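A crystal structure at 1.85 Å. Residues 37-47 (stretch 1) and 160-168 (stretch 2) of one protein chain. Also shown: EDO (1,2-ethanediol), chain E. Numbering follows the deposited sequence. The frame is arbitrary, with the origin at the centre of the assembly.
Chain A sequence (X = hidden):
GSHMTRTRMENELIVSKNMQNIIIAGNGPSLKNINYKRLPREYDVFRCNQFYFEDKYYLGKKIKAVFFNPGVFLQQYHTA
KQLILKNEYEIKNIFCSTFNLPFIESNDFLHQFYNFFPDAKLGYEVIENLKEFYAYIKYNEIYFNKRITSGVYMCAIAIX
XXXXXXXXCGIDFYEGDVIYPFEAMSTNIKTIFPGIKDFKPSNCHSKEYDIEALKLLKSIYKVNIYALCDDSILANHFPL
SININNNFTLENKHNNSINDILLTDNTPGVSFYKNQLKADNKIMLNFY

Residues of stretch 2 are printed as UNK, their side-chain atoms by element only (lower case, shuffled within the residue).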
# COMPACT_ATOMS: atom_id res chain seq x y z
N LYS A 37 -9.57 45.99 -17.98
CA LYS A 37 -8.35 46.75 -18.33
C LYS A 37 -7.10 46.36 -17.50
O LYS A 37 -5.95 46.55 -17.94
CB LYS A 37 -8.66 48.26 -18.23
CG LYS A 37 -9.96 48.64 -18.95
CD LYS A 37 -10.25 50.16 -18.87
CE LYS A 37 -11.06 50.52 -17.60
NZ LYS A 37 -12.26 49.64 -17.44
N ARG A 38 -7.35 45.79 -16.31
CA ARG A 38 -6.35 45.36 -15.33
C ARG A 38 -5.82 43.91 -15.52
O ARG A 38 -4.86 43.52 -14.86
CB ARG A 38 -6.98 45.42 -13.93
CG ARG A 38 -7.60 46.79 -13.54
CD ARG A 38 -7.93 46.84 -12.05
NE ARG A 38 -8.74 48.01 -11.69
CZ ARG A 38 -8.24 49.24 -11.56
NH1 ARG A 38 -9.03 50.26 -11.23
NH2 ARG A 38 -6.93 49.44 -11.76
N LEU A 39 -6.44 43.11 -16.39
CA LEU A 39 -5.92 41.76 -16.68
C LEU A 39 -4.55 41.88 -17.33
O LEU A 39 -4.34 42.82 -18.13
CB LEU A 39 -6.87 40.97 -17.59
CG LEU A 39 -8.19 40.49 -16.97
CD1 LEU A 39 -9.16 39.94 -18.03
CD2 LEU A 39 -7.90 39.42 -15.94
N PRO A 40 -3.61 40.96 -17.02
CA PRO A 40 -2.36 40.96 -17.75
C PRO A 40 -2.57 40.47 -19.18
O PRO A 40 -3.63 39.93 -19.48
CB PRO A 40 -1.51 39.95 -16.98
CG PRO A 40 -2.53 38.99 -16.45
CD PRO A 40 -3.64 39.89 -16.00
N ARG A 41 -1.55 40.63 -20.02
CA ARG A 41 -1.60 40.16 -21.41
C ARG A 41 -1.80 38.65 -21.54
O ARG A 41 -2.50 38.19 -22.44
CB ARG A 41 -0.27 40.50 -22.12
CG ARG A 41 -0.28 41.82 -22.90
CD ARG A 41 -0.81 41.67 -24.37
NE ARG A 41 -0.61 40.34 -24.99
CZ ARG A 41 0.57 39.72 -25.21
NH1 ARG A 41 1.73 40.26 -24.85
NH2 ARG A 41 0.59 38.52 -25.78
N GLU A 42 -1.12 37.90 -20.68
CA GLU A 42 -1.16 36.45 -20.76
C GLU A 42 -1.54 35.90 -19.41
O GLU A 42 -1.15 36.44 -18.38
CB GLU A 42 0.19 35.90 -21.18
CG GLU A 42 0.57 36.37 -22.56
CD GLU A 42 1.31 35.32 -23.31
OE1 GLU A 42 2.56 35.26 -23.15
OE2 GLU A 42 0.64 34.55 -24.04
N TYR A 43 -2.32 34.82 -19.43
CA TYR A 43 -2.76 34.22 -18.18
C TYR A 43 -3.52 32.91 -18.47
O TYR A 43 -4.04 32.70 -19.57
CB TYR A 43 -3.69 35.17 -17.40
CG TYR A 43 -4.88 35.67 -18.20
CD1 TYR A 43 -6.05 34.88 -18.33
CD2 TYR A 43 -4.86 36.94 -18.82
CE1 TYR A 43 -7.13 35.33 -19.05
CE2 TYR A 43 -5.92 37.39 -19.56
CZ TYR A 43 -7.06 36.60 -19.67
OH TYR A 43 -8.12 37.03 -20.39
N ASP A 44 -3.55 32.05 -17.45
CA ASP A 44 -4.45 30.85 -17.38
C ASP A 44 -5.55 31.23 -16.41
O ASP A 44 -5.42 32.17 -15.63
CB ASP A 44 -3.67 29.62 -16.85
CG ASP A 44 -2.67 29.06 -17.89
OD1 ASP A 44 -2.92 29.24 -19.07
OD2 ASP A 44 -1.63 28.46 -17.53
N VAL A 45 -6.66 30.47 -16.39
CA VAL A 45 -7.77 30.82 -15.55
C VAL A 45 -8.12 29.56 -14.70
O VAL A 45 -8.15 28.46 -15.26
CB VAL A 45 -9.00 31.10 -16.40
CG1 VAL A 45 -10.13 31.40 -15.53
CG2 VAL A 45 -8.75 32.31 -17.40
N PHE A 46 -8.43 29.74 -13.41
CA PHE A 46 -8.96 28.65 -12.56
C PHE A 46 -10.38 29.04 -12.17
O PHE A 46 -10.65 30.22 -11.83
CB PHE A 46 -8.14 28.48 -11.28
CG PHE A 46 -6.82 27.74 -11.43
CD1 PHE A 46 -6.38 27.21 -12.63
CD2 PHE A 46 -6.02 27.60 -10.29
CE1 PHE A 46 -5.13 26.54 -12.69
CE2 PHE A 46 -4.80 26.94 -10.33
CZ PHE A 46 -4.35 26.40 -11.53
N ARG A 47 -11.31 28.08 -12.24
CA ARG A 47 -12.67 28.35 -11.79
C ARG A 47 -13.08 27.22 -10.84
O ARG A 47 -12.46 26.15 -10.81
CB ARG A 47 -13.65 28.32 -12.98
CG ARG A 47 -13.36 29.30 -14.19
CD ARG A 47 -13.43 30.74 -13.72
NE ARG A 47 -14.71 31.19 -13.17
CZ ARG A 47 -15.73 31.64 -13.90
NH1 ARG A 47 -15.65 31.67 -15.21
NH2 ARG A 47 -16.83 32.09 -13.31
N UNK A 160 1.61 26.08 -5.55
CA UNK A 160 2.31 24.82 -5.65
C UNK A 160 2.70 24.42 -7.06
O UNK A 160 3.67 23.71 -7.23
c UNK A 160 1.58 23.67 -4.91
N UNK A 161 1.94 24.82 -8.08
CA UNK A 161 2.21 24.39 -9.42
C UNK A 161 3.19 25.36 -10.09
O UNK A 161 3.67 25.11 -11.21
c UNK A 161 0.62 21.76 -10.21
c UNK A 161 -1.26 23.39 -10.60
c UNK A 161 0.03 23.15 -9.89
c UNK A 161 0.94 24.37 -10.24
N UNK A 162 3.44 26.46 -9.42
CA UNK A 162 4.56 27.34 -9.86
C UNK A 162 4.11 28.62 -10.55
O UNK A 162 4.92 29.29 -11.20
N UNK A 163 2.83 29.00 -10.39
CA UNK A 163 2.43 30.34 -10.79
C UNK A 163 2.94 31.37 -9.80
O UNK A 163 3.06 31.10 -8.58
c UNK A 163 -0.91 28.20 -14.08
c UNK A 163 -0.31 29.43 -14.40
c UNK A 163 -0.29 28.40 -11.82
o UNK A 163 -1.51 27.47 -15.07
c UNK A 163 0.92 30.45 -10.95
c UNK A 163 0.31 29.65 -12.08
c UNK A 163 0.28 30.14 -13.39
c UNK A 163 -0.87 27.70 -12.80
N UNK A 164 3.24 32.56 -10.32
CA UNK A 164 3.93 33.60 -9.53
C UNK A 164 3.13 34.86 -9.26
O UNK A 164 3.38 35.56 -8.27
n UNK A 164 7.45 30.32 -7.47
c UNK A 164 6.27 32.77 -10.15
c UNK A 164 7.52 31.11 -8.75
c UNK A 164 5.29 33.93 -10.17
c UNK A 164 6.48 32.21 -8.74
N UNK A 165 2.15 35.13 -10.13
CA UNK A 165 1.26 36.26 -9.94
C UNK A 165 -0.21 35.88 -10.05
O UNK A 165 -0.67 35.49 -11.11
c UNK A 165 0.85 38.65 -10.43
o UNK A 165 2.95 37.66 -10.99
c UNK A 165 1.54 37.41 -10.94
N UNK A 166 -0.94 36.09 -8.97
CA UNK A 166 -2.38 35.75 -8.91
C UNK A 166 -3.26 36.99 -9.01
O UNK A 166 -3.04 37.95 -8.28
c UNK A 166 -1.87 33.77 -7.44
c UNK A 166 -4.17 34.85 -7.37
c UNK A 166 -1.73 33.29 -6.05
c UNK A 166 -2.68 35.05 -7.56
N UNK A 167 -4.29 36.97 -9.88
CA UNK A 167 -5.27 38.02 -9.93
C UNK A 167 -6.58 37.47 -9.53
O UNK A 167 -7.07 36.52 -10.18
c UNK A 167 -4.12 39.05 -11.88
c UNK A 167 -3.85 40.43 -11.88
o UNK A 167 -0.46 40.48 -13.33
c UNK A 167 -1.93 38.66 -12.85
c UNK A 167 -5.42 38.52 -11.35
c UNK A 167 -3.16 38.19 -12.34
c UNK A 167 -1.69 40.03 -12.85
c UNK A 167 -2.62 40.91 -12.35
N UNK A 168 -7.16 38.05 -8.50
CA UNK A 168 -8.38 37.51 -7.94
C UNK A 168 -9.62 38.24 -8.30
O UNK A 168 -9.63 39.47 -8.37
c UNK A 168 -7.13 36.73 -5.83
c UNK A 168 -7.04 37.12 -4.35
c UNK A 168 -7.28 35.22 -6.01
c UNK A 168 -8.29 37.51 -6.42
C1 EDO E . -3.88 34.88 -22.08
O1 EDO E . -3.05 33.75 -22.35
C2 EDO E . -5.25 34.71 -22.69
O2 EDO E . -5.53 35.95 -23.36

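Position 160 carries a single side-chain carbon, out of reach of stretch 1. One carbon and nothing beyond it make this Ala 160.

Position 161 has four carbons, forked at the second, and its CA-to-CB bond points toward stretch 1. One tip of the fork lies near the plane of the Phe 46 ring, at its edge. The fork after a single methylene identifies Leu 161, whose CD1 is 4.4 Å from Phe 46 CZ, a loose apolar contact.

Position 162 has no side-chain atoms. Its phi of 106° is positive, and two bonds reach back into the last helical turn, a Schellman motif. A CB here would be jammed against the carbonyl O of the preceding residue, so the backbone alone calls for Gly 162.

Position 163 shows one carbon, then a six-carbon ring bearing an oxygen. The ring approaches Phe 46 and the oxygen reaches Asp 44. This is Tyr 163. Its OH donates a hydrogen bond to Asp 44 OD2 at 2.7 Å, with the acceptor near the ring plane. Its CE1 lies 3.9 Å from Phe 46 CZ; the ring centroids are 5.8 Å apart and the planes meet at 88°, in an oblique arrangement.

Position 164 has four carbons in a row ending in nitrogen, which defines Lys 164; its side chain is out of reach of stretch 1.

Position 165 has one carbon carrying an oxygen and a carbon, hence Thr 165, which opens the strand without contact.

Position 166 has four carbons, forked at the first, with one arm two carbons long. This is Ile 166, also out of reach.

Position 167 again has one carbon and a six-carbon ring bearing an oxygen, with Pro 40 over one face of the ring. It is Tyr 167. Pro 40 CD sits 3.7 Å from the Tyr 167 ring centroid and 12° off the ring normal, so a CH-pi contact forms over that face; Pro 40 CG also lies 3.7 Å from Tyr 167 CE2.

Position 168 has four carbons, forked at the second: Leu 168, buried without contact.

The contact buries 298 Å², both sides summed, and depends on side chains bridging separated backbones: the CA atoms of Asp 44 and Tyr 163, for instance, are 9.5 Å apart. The two tyrosines contribute most, each with 67 Å² covered. Tyr 163 combines a polar tether with aromatic packing, while Tyr 167 offers a flat surface to the proline.

Stretch 2 160-168: ALGYKTIYL
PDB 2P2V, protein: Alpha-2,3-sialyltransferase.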